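Local coordinates for protein alpha-fucosidase GH29 (Fusarium graminearum, PDB 4PSR) that hydrolyses alpha-linked L-fucose as a family 29 glycoside hydrolase, probably including the alpha-1,6-linked core fucose of glycoproteins, at residues Phe528-Glu531 / Lys535-Glu538; Asp304-Ser309 / Lys357-Ile362; Asp469-Thr474 / Leu487-Asp492. All blocks are in the same frame, centred on the assembly; numbering follows the deposited sequence.

Contact 1: Phe528-Glu531 / Lys535-Glu538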
loop_
_atom_site.group_PDB
_atom_site.type_symbol
_atom_site.label_atom_id
_atom_site.label_comp_id
_atom_site.label_asym_id
_atom_site.label_seq_id
_atom_site.Cartn_x
_atom_site.Cartn_y
_atom_site.Cartn_z
ATOM N N PHE A 528 4.396 6.267 -17.688
ATOM C CA PHE A 528 3.234 5.390 -17.757
ATOM C C PHE A 528 3.355 4.462 -18.953
ATOM O O PHE A 528 3.217 3.255 -18.818
ATOM C CB PHE A 528 1.930 6.202 -17.834
ATOM C CG PHE A 528 0.688 5.342 -17.794
ATOM C CD1 PHE A 528 0.325 4.574 -18.895
ATOM C CD2 PHE A 528 -0.145 5.332 -16.673
ATOM C CE1 PHE A 528 -0.803 3.780 -18.847
ATOM C CE2 PHE A 528 -1.254 4.535 -16.621
ATOM C CZ PHE A 528 -1.596 3.771 -17.716
ATOM N N LEU A 529 3.584 5.021 -20.127
ATOM C CA LEU A 529 3.518 4.237 -21.353
ATOM C C LEU A 529 4.650 3.215 -21.369
ATOM O O LEU A 529 4.445 2.040 -21.739
ATOM C CB LEU A 529 3.536 5.179 -22.566
ATOM C CG LEU A 529 2.291 6.055 -22.720
ATOM C CD1 LEU A 529 2.590 7.301 -23.599
ATOM C CD2 LEU A 529 1.095 5.247 -23.228
ATOM N N THR A 530 5.831 3.623 -20.923
ATOM C CA THR A 530 6.971 2.742 -20.844
ATOM C C THR A 530 6.661 1.578 -19.912
ATOM O O THR A 530 6.873 0.412 -20.264
ATOM C CB THR A 530 8.223 3.496 -20.359
ATOM O OG1 THR A 530 8.545 4.518 -21.304
ATOM C CG2 THR A 530 9.415 2.563 -20.209
ATOM N N GLU A 531 6.157 1.863 -18.709
ATOM C CA GLU A 531 5.885 0.771 -17.763
ATOM C C GLU A 531 4.783 -0.164 -18.274
ATOM O O GLU A 531 4.800 -1.368 -17.989
ATOM C CB GLU A 531 5.521 1.321 -16.377
ATOM C CG GLU A 531 5.619 0.232 -15.280
ATOM C CD GLU A 531 4.993 0.673 -13.976
ATOM O OE1 GLU A 531 3.771 0.864 -13.959
ATOM O OE2 GLU A 531 5.725 0.841 -12.974
ATOM N N LYS A 535 7.264 2.021 -24.938
ATOM C CA LYS A 535 7.945 3.296 -24.925
ATOM C C LYS A 535 7.301 4.176 -25.978
ATOM O O LYS A 535 7.033 3.734 -27.104
ATOM C CB LYS A 535 9.438 3.133 -25.231
ATOM C CG LYS A 535 10.190 2.288 -24.212
ATOM C CD LYS A 535 11.648 2.113 -24.620
ATOM C CE LYS A 535 12.422 1.273 -23.613
ATOM N NZ LYS A 535 13.857 1.120 -23.996
ATOM N N PRO A 536 7.032 5.433 -25.631
ATOM C CA PRO A 536 6.214 6.231 -26.545
ATOM C C PRO A 536 6.923 6.512 -27.886
ATOM O O PRO A 536 6.253 6.650 -28.904
ATOM C CB PRO A 536 5.939 7.513 -25.745
ATOM C CG PRO A 536 6.940 7.538 -24.643
ATOM C CD PRO A 536 7.277 6.114 -24.347
ATOM N N GLU A 537 8.251 6.551 -27.869
ATOM C CA GLU A 537 9.024 6.681 -29.107
ATOM C C GLU A 537 8.750 5.545 -30.098
ATOM O O GLU A 537 9.019 5.700 -31.295
ATOM C CB GLU A 537 10.527 6.734 -28.795
ATOM C CG GLU A 537 11.176 5.376 -28.570
ATOM C CD GLU A 537 12.296 5.385 -27.542
ATOM O OE1 GLU A 537 13.332 4.729 -27.787
ATOM O OE2 GLU A 537 12.134 6.013 -26.478
ATOM N N GLU A 538 8.240 4.411 -29.609
ATOM C CA GLU A 538 7.976 3.233 -30.446
ATOM C C GLU A 538 6.534 3.134 -30.938
ATOM O O GLU A 538 6.180 2.197 -31.658
ATOM C CB GLU A 538 8.338 1.947 -29.700
ATOM C CG GLU A 538 9.834 1.823 -29.435
ATOM C CD GLU A 538 10.224 0.521 -28.770
ATOM O OE1 GLU A 538 9.490 -0.477 -28.919
ATOM O OE2 GLU A 538 11.278 0.498 -28.105
#

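Contact 2: Asp304-Ser309 / Lys357-Ile362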
loop_
_atom_site.group_PDB
_atom_site.type_symbol
_atom_site.label_atom_id
_atom_site.label_comp_id
_atom_site.label_asym_id
_atom_site.label_seq_id
_atom_site.Cartn_x
_atom_site.Cartn_y
_atom_site.Cartn_z
ATOM N N ASP A 304 -4.161 -0.478 4.313
ATOM C CA ASP A 304 -5.534 -0.684 4.741
ATOM C C ASP A 304 -5.499 -1.256 6.154
ATOM O O ASP A 304 -4.428 -1.419 6.717
ATOM C CB ASP A 304 -6.275 -1.618 3.799
ATOM C CG ASP A 304 -7.722 -1.194 3.595
ATOM O OD1 ASP A 304 -8.428 -0.928 4.601
ATOM O OD2 ASP A 304 -8.145 -1.113 2.427
ATOM N N ALA A 305 -6.663 -1.563 6.728
ATOM C CA ALA A 305 -6.715 -2.020 8.114
ATOM C C ALA A 305 -7.928 -2.900 8.325
ATOM O O ALA A 305 -8.951 -2.686 7.680
ATOM C CB ALA A 305 -6.753 -0.812 9.038
ATOM N N ILE A 306 -7.814 -3.923 9.173
ATOM C CA ILE A 306 -8.968 -4.736 9.511
ATOM C C ILE A 306 -9.973 -3.855 10.299
ATOM O O ILE A 306 -11.127 -4.118 10.262
ATOM C CB ILE A 306 -8.573 -6.073 10.266
ATOM C CG1 ILE A 306 -7.566 -6.881 9.434
ATOM C CG2 ILE A 306 -9.796 -6.912 10.557
ATOM C CD1 ILE A 306 -7.051 -8.123 10.154
ATOM N N SER A 307 -9.414 -3.088 11.195
ATOM C CA SER A 307 -10.223 -2.288 12.059
ATOM C C SER A 307 -11.074 -1.330 11.254
ATOM O O SER A 307 -10.636 -0.775 10.255
ATOM C CB SER A 307 -9.313 -1.509 12.970
ATOM O OG SER A 307 -10.067 -0.540 13.622
ATOM N N ALA A 308 -12.324 -1.225 11.682
ATOM C CA ALA A 308 -13.293 -0.308 11.129
ATOM C C ALA A 308 -13.348 0.918 12.021
ATOM O O ALA A 308 -14.158 1.816 11.804
ATOM C CB ALA A 308 -14.630 -0.969 11.071
ATOM N N SER A 309 -12.469 0.950 13.023
ATOM C CA SER A 309 -12.377 2.080 13.915
ATOM C C SER A 309 -11.047 2.837 13.533
ATOM O O SER A 309 -10.963 3.358 12.441
ATOM C CB SER A 309 -12.539 1.561 15.362
ATOM O OG SER A 309 -13.807 0.846 15.530
ATOM N N LYS A 357 -9.087 -14.428 12.697
ATOM C CA LYS A 357 -9.985 -15.029 11.706
ATOM C C LYS A 357 -9.888 -14.353 10.326
ATOM O O LYS A 357 -9.846 -15.030 9.303
ATOM C CB LYS A 357 -11.419 -15.017 12.228
ATOM C CG LYS A 357 -12.503 -15.312 11.201
ATOM C CD LYS A 357 -12.478 -16.741 10.659
ATOM C CE LYS A 357 -13.832 -17.108 10.038
ATOM N NZ LYS A 357 -14.515 -15.925 9.407
ATOM N N VAL A 358 -9.845 -13.023 10.291
ATOM C CA VAL A 358 -9.663 -12.335 9.023
ATOM C C VAL A 358 -8.342 -12.746 8.362
ATOM O O VAL A 358 -8.318 -13.036 7.172
ATOM C CB VAL A 358 -9.744 -10.807 9.228
ATOM C CG1 VAL A 358 -9.341 -10.071 7.983
ATOM C CG2 VAL A 358 -11.177 -10.432 9.637
ATOM N N LEU A 359 -7.245 -12.757 9.120
ATOM C CA LEU A 359 -5.959 -13.118 8.545
ATOM C C LEU A 359 -5.977 -14.560 8.040
ATOM O O LEU A 359 -5.463 -14.842 6.972
ATOM C CB LEU A 359 -4.834 -12.960 9.583
ATOM C CG LEU A 359 -4.522 -11.502 9.907
ATOM C CD1 LEU A 359 -3.693 -11.412 11.154
ATOM C CD2 LEU A 359 -3.796 -10.849 8.771
ATOM N N ASN A 360 -6.572 -15.480 8.817
ATOM C CA ASN A 360 -6.702 -16.878 8.389
ATOM C C ASN A 360 -7.469 -16.980 7.060
ATOM O O ASN A 360 -7.083 -17.731 6.142
ATOM C CB ASN A 360 -7.458 -17.695 9.429
ATOM C CG ASN A 360 -6.710 -17.934 10.719
ATOM O OD1 ASN A 360 -5.501 -17.743 10.851
ATOM N ND2 ASN A 360 -7.455 -18.387 11.703
ATOM N N ASP A 361 -8.550 -16.216 6.938
ATOM C CA ASP A 361 -9.380 -16.225 5.735
ATOM C C ASP A 361 -8.654 -15.645 4.512
ATOM O O ASP A 361 -8.783 -16.149 3.402
ATOM C CB ASP A 361 -10.683 -15.425 5.916
ATOM C CG ASP A 361 -11.686 -16.093 6.840
ATOM O OD1 ASP A 361 -11.529 -17.306 7.108
ATOM O OD2 ASP A 361 -12.638 -15.394 7.276
ATOM N N ILE A 362 -7.905 -14.553 4.695
ATOM C CA ILE A 362 -7.068 -14.062 3.591
ATOM C C ILE A 362 -6.066 -15.140 3.155
ATOM O O ILE A 362 -5.849 -15.347 1.966
ATOM C CB ILE A 362 -6.341 -12.739 3.995
ATOM C CG1 ILE A 362 -7.357 -11.631 4.258
ATOM C CG2 ILE A 362 -5.347 -12.340 2.907
ATOM C CD1 ILE A 362 -6.712 -10.447 4.999
#

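Contact 3: Asp469-Thr474 / Leu487-Asp492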
loop_
_atom_site.group_PDB
_atom_site.type_symbol
_atom_site.label_atom_id
_atom_site.label_comp_id
_atom_site.label_asym_id
_atom_site.label_seq_id
_atom_site.Cartn_x
_atom_site.Cartn_y
_atom_site.Cartn_z
ATOM N N ASP A 469 -21.189 -7.357 -26.841
ATOM C CA ASP A 469 -21.021 -6.783 -25.515
ATOM C C ASP A 469 -19.882 -7.431 -24.726
ATOM O O ASP A 469 -19.250 -6.755 -23.914
ATOM C CB ASP A 469 -22.320 -6.903 -24.716
ATOM C CG ASP A 469 -23.432 -5.996 -25.238
ATOM O OD1 ASP A 469 -23.139 -5.004 -25.939
ATOM O OD2 ASP A 469 -24.608 -6.275 -24.926
ATOM N N ALA A 470 -19.606 -8.712 -24.953
ATOM C CA ALA A 470 -18.681 -9.444 -24.079
ATOM C C ALA A 470 -18.271 -10.827 -24.537
ATOM O O ALA A 470 -18.981 -11.491 -25.296
ATOM C CB ALA A 470 -19.318 -9.593 -22.689
ATOM N N LEU A 471 -17.152 -11.300 -24.010
ATOM C CA LEU A 471 -16.899 -12.734 -23.981
ATOM C C LEU A 471 -17.758 -13.337 -22.875
ATOM O O LEU A 471 -17.545 -13.074 -21.683
ATOM C CB LEU A 471 -15.421 -13.054 -23.743
ATOM C CG LEU A 471 -15.009 -14.491 -23.426
ATOM C CD1 LEU A 471 -15.468 -15.463 -24.524
ATOM C CD2 LEU A 471 -13.496 -14.639 -23.221
ATOM N N ASP A 472 -18.731 -14.151 -23.279
ATOM C CA ASP A 472 -19.698 -14.738 -22.371
ATOM C C ASP A 472 -19.301 -16.168 -22.038
ATOM O O ASP A 472 -19.403 -17.059 -22.881
ATOM C CB ASP A 472 -21.091 -14.685 -23.014
ATOM C CG ASP A 472 -21.560 -13.268 -23.260
ATOM O OD1 ASP A 472 -21.505 -12.451 -22.315
ATOM O OD2 ASP A 472 -21.971 -12.953 -24.397
ATOM N N ILE A 473 -18.854 -16.381 -20.804
ATOM C CA ILE A 473 -18.289 -17.640 -20.347
ATOM C C ILE A 473 -19.283 -18.383 -19.445
ATOM O O ILE A 473 -19.731 -17.854 -18.429
ATOM C CB ILE A 473 -16.993 -17.386 -19.550
ATOM C CG1 ILE A 473 -15.983 -16.616 -20.414
ATOM C CG2 ILE A 473 -16.404 -18.689 -19.048
ATOM C CD1 ILE A 473 -14.703 -16.146 -19.658
ATOM N N THR A 474 -19.602 -19.622 -19.807
ATOM C CA THR A 474 -20.460 -20.476 -18.985
ATOM C C THR A 474 -19.628 -21.298 -18.019
ATOM O O THR A 474 -18.754 -22.062 -18.420
ATOM C CB THR A 474 -21.275 -21.418 -19.872
ATOM O OG1 THR A 474 -22.136 -20.628 -20.696
ATOM C CG2 THR A 474 -22.121 -22.364 -19.034
ATOM N N LEU A 487 -10.918 -17.338 -13.122
ATOM C CA LEU A 487 -10.783 -17.918 -14.461
ATOM C C LEU A 487 -9.393 -17.624 -15.013
ATOM O O LEU A 487 -8.845 -16.528 -14.831
ATOM C CB LEU A 487 -11.835 -17.352 -15.403
ATOM C CG LEU A 487 -13.283 -17.738 -15.099
ATOM C CD1 LEU A 487 -14.256 -16.810 -15.765
ATOM C CD2 LEU A 487 -13.561 -19.192 -15.534
ATOM N N LYS A 488 -8.833 -18.601 -15.724
ATOM C CA LYS A 488 -7.502 -18.481 -16.321
ATOM C C LYS A 488 -7.649 -18.641 -17.813
ATOM O O LYS A 488 -8.105 -19.708 -18.275
ATOM C CB LYS A 488 -6.559 -19.539 -15.747
ATOM C CG LYS A 488 -5.180 -19.596 -16.368
ATOM C CD LYS A 488 -4.343 -20.677 -15.711
ATOM C CE LYS A 488 -2.940 -20.720 -16.259
ATOM N NZ LYS A 488 -2.141 -21.772 -15.587
ATOM N N LEU A 489 -7.291 -17.616 -18.568
ATOM C CA LEU A 489 -7.441 -17.599 -20.029
ATOM C C LEU A 489 -6.062 -17.606 -20.652
ATOM O O LEU A 489 -5.278 -16.700 -20.449
ATOM C CB LEU A 489 -8.215 -16.364 -20.498
ATOM C CG LEU A 489 -9.746 -16.314 -20.345
ATOM C CD1 LEU A 489 -10.156 -16.398 -18.900
ATOM C CD2 LEU A 489 -10.293 -15.048 -20.932
ATOM N N THR A 490 -5.748 -18.658 -21.402
ATOM C CA THR A 490 -4.442 -18.790 -22.035
ATOM C C THR A 490 -4.546 -18.511 -23.520
ATOM O O THR A 490 -5.422 -19.058 -24.208
ATOM C CB THR A 490 -3.865 -20.184 -21.802
ATOM O OG1 THR A 490 -3.763 -20.465 -20.396
ATOM C CG2 THR A 490 -2.481 -20.301 -22.452
ATOM N N PHE A 491 -3.659 -17.659 -24.004
ATOM C CA PHE A 491 -3.657 -17.240 -25.385
ATOM C C PHE A 491 -2.370 -17.720 -26.047
ATOM O O PHE A 491 -1.337 -17.862 -25.392
ATOM C CB PHE A 491 -3.731 -15.717 -25.480
ATOM C CG PHE A 491 -5.034 -15.137 -25.033
ATOM C CD1 PHE A 491 -6.061 -14.943 -25.932
ATOM C CD2 PHE A 491 -5.239 -14.772 -23.700
ATOM C CE1 PHE A 491 -7.277 -14.390 -25.527
ATOM C CE2 PHE A 491 -6.436 -14.214 -23.301
ATOM C CZ PHE A 491 -7.459 -14.034 -24.199
ATOM N N ASP A 492 -2.431 -18.050 -27.337
ATOM C CA ASP A 492 -1.191 -18.261 -28.080
ATOM C C ASP A 492 -0.664 -16.929 -28.504
ATOM O O ASP A 492 -1.394 -16.103 -29.071
ATOM C CB ASP A 492 -1.381 -19.091 -29.335
ATOM C CG ASP A 492 -1.282 -20.629 -29.055
ATOM O OD1 ASP A 492 -0.418 -20.993 -28.220
ATOM O OD2 ASP A 492 -2.030 -21.397 -29.657
#

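Contact 1: Phe528-Glu531 / Lys535-Glu538
Thr530 OG1 stands between a polar grip and an apolar neighbour: it is hydrogen-bonded to the carbonyl oxygen of Thr526, one turn back in helix 526-532, and it lies 3.7 Å from Pro536 CD and 3.9 Å from Lys535 CA. The torsion explains this position. With chi1 at -62° the hydroxyl sits beside the backbone N, near the preceding turn, while the methyl CG2 is anti to that N and comes 4.1 Å from Lys535 CG. Lys535 touches with the root of its side chain, and the fully extended remainder carries the amine off toward solvent. On the buried side Leu529 puts CD1 4.0 Å from Pro536 CB, so the proline ring has the hydroxyl at its CD and the leucine methyl at its CB; Leu529 also rests on Leu519 of strand 516-519. No hydrogen bond spans the segments, Leu529 O and Lys535 N being 4.3 Å apart. The return segment holds its own shape through Glu538 N to Lys535 O (2.9 Å), the i to i+3 bond of a 3-10 turn. The arrangement is a short helix whose chain folds back against it in a 3-10 turn, linking strands 522-524 and 541-544 of the C-terminal antiparallel beta region.

Contact 2: Asp304-Ser309 / Lys357-Ile362
Ile306 and Val358 meet tip to tip, and three branch pairs document the fit. Ile306 CD1 is 3.7 Å from Val358 CG1, Ile306 CG1 lies 3.9 Å from the same methyl, and Ile306 CG2 is 3.9 Å from Val358 CG2. Both gamma methyls of the valine are therefore used. The isoleucine chain is extended at chi2 (175°), which carries CD1 outward from the end of strand 300-305 to the helix, where it also approaches Leu359 CG at 4.2 Å. All three residues are buried.

The next shell closes around these groups. Ile306 rests on Leu341 and Ile343 of strand 337-343, Leu359 shares Ile343, and Val358 packs on Ser322 and Met325 of helix 322-334. The contact thus lies on the outside of the TIM barrel, where helix 353-369, which follows the eighth strand, covers the exit of the seventh.

Polar bonds lie farther out on both segments. Ile306 is tied through its main chain to Asn342 and Tyr320. Just before it, Asp304 OD1 receives Ala305 N at 2.8 Å through its anti lone pair and is also bridged to Arg289. On the helix, Lys357 NZ reaches the syn lone pair of Asp361 OD2 at 2.9 Å, one turn on, and the same oxygen is hydrogen-bonded to Ser322, linking the two helices.

With no hydrogen bond or salt bridge across it, the contact between the segments is dispersive and hydrophobic, and being buried it is probably stabilised by the exclusion of water.

Contact 3: Asp469-Thr474 / Leu487-Asp492
Strands 471-474 and 485-491 face each other from separate sheets, with no hydrogen bond between them and a nearest CA pair, Ile473 and Leu487, 9.5 Å apart. That separation is bridged entirely by side chains. Leu471 and Leu489 reach toward each other tip to tip, their CD2 methyls 4.0 Å apart; Ile473 and Leu487 do the same through their CD1 methyls, also at 4.0 Å. The earlier residue of one strand meets the later residue of the other, so the partners follow in reverse order along the two strands, Leu471 with Leu489 and Ile473 with Leu487.

Leu471 has CG anti to its backbone N (chi1 169°), and from there its CD2 branch extends across the gap to meet Leu489. Ile473 is extended at chi2 (173°), which pushes CD1 to the front while CG2 stays nearer its own strand.

This is face-to-face packing of two antiparallel sheets, as in a beta sandwich, within the C-terminal domain of the fucosidase. Strand 471-474 is central in the three-stranded sheet, bonded through its backbone to Val429 and Val431 on one flank and to Glu463 and Glu465 on the other. Strand 485-491 is an inner strand of the larger sheet, between 415-420 and 445-451. Neighbours from both sheets enlarge the core: Leu487 touches Leu450 and Val429, and Leu489 touches Val418.

Residues between the inward-facing ones carry polar groups. Asp472 is hydrogen-bonded through OD1 to Ser430 and through OD2 to Ser467, while Lys488 forms a salt bridge with Glu371, just beyond barrel helix 353-369.

Overall arrangement
The three contacts sample three parts of one chain and none touches another. Contact 2 lies in the barrel, contact 3 between the sheets of the domain that follows it, and contact 1 in the last beta region. Between contact 2 and contact 3 the nearest atoms are about 16 Å apart; between contact 1 and contact 3 they are about 18 Å apart, and between contact 1 and contact 2 about 20 Å. Contacts 1 and 2 lie on opposite sides of the chain's centre, their centres 38 Å apart. Contact 2 is nearest the sugar site, with the Ile306 side chain about 13 Å from the bound fucose. The Thr530 side chain of contact 1 is about 12 Å from the sodium ion held by Asp15, His17 and Thr281.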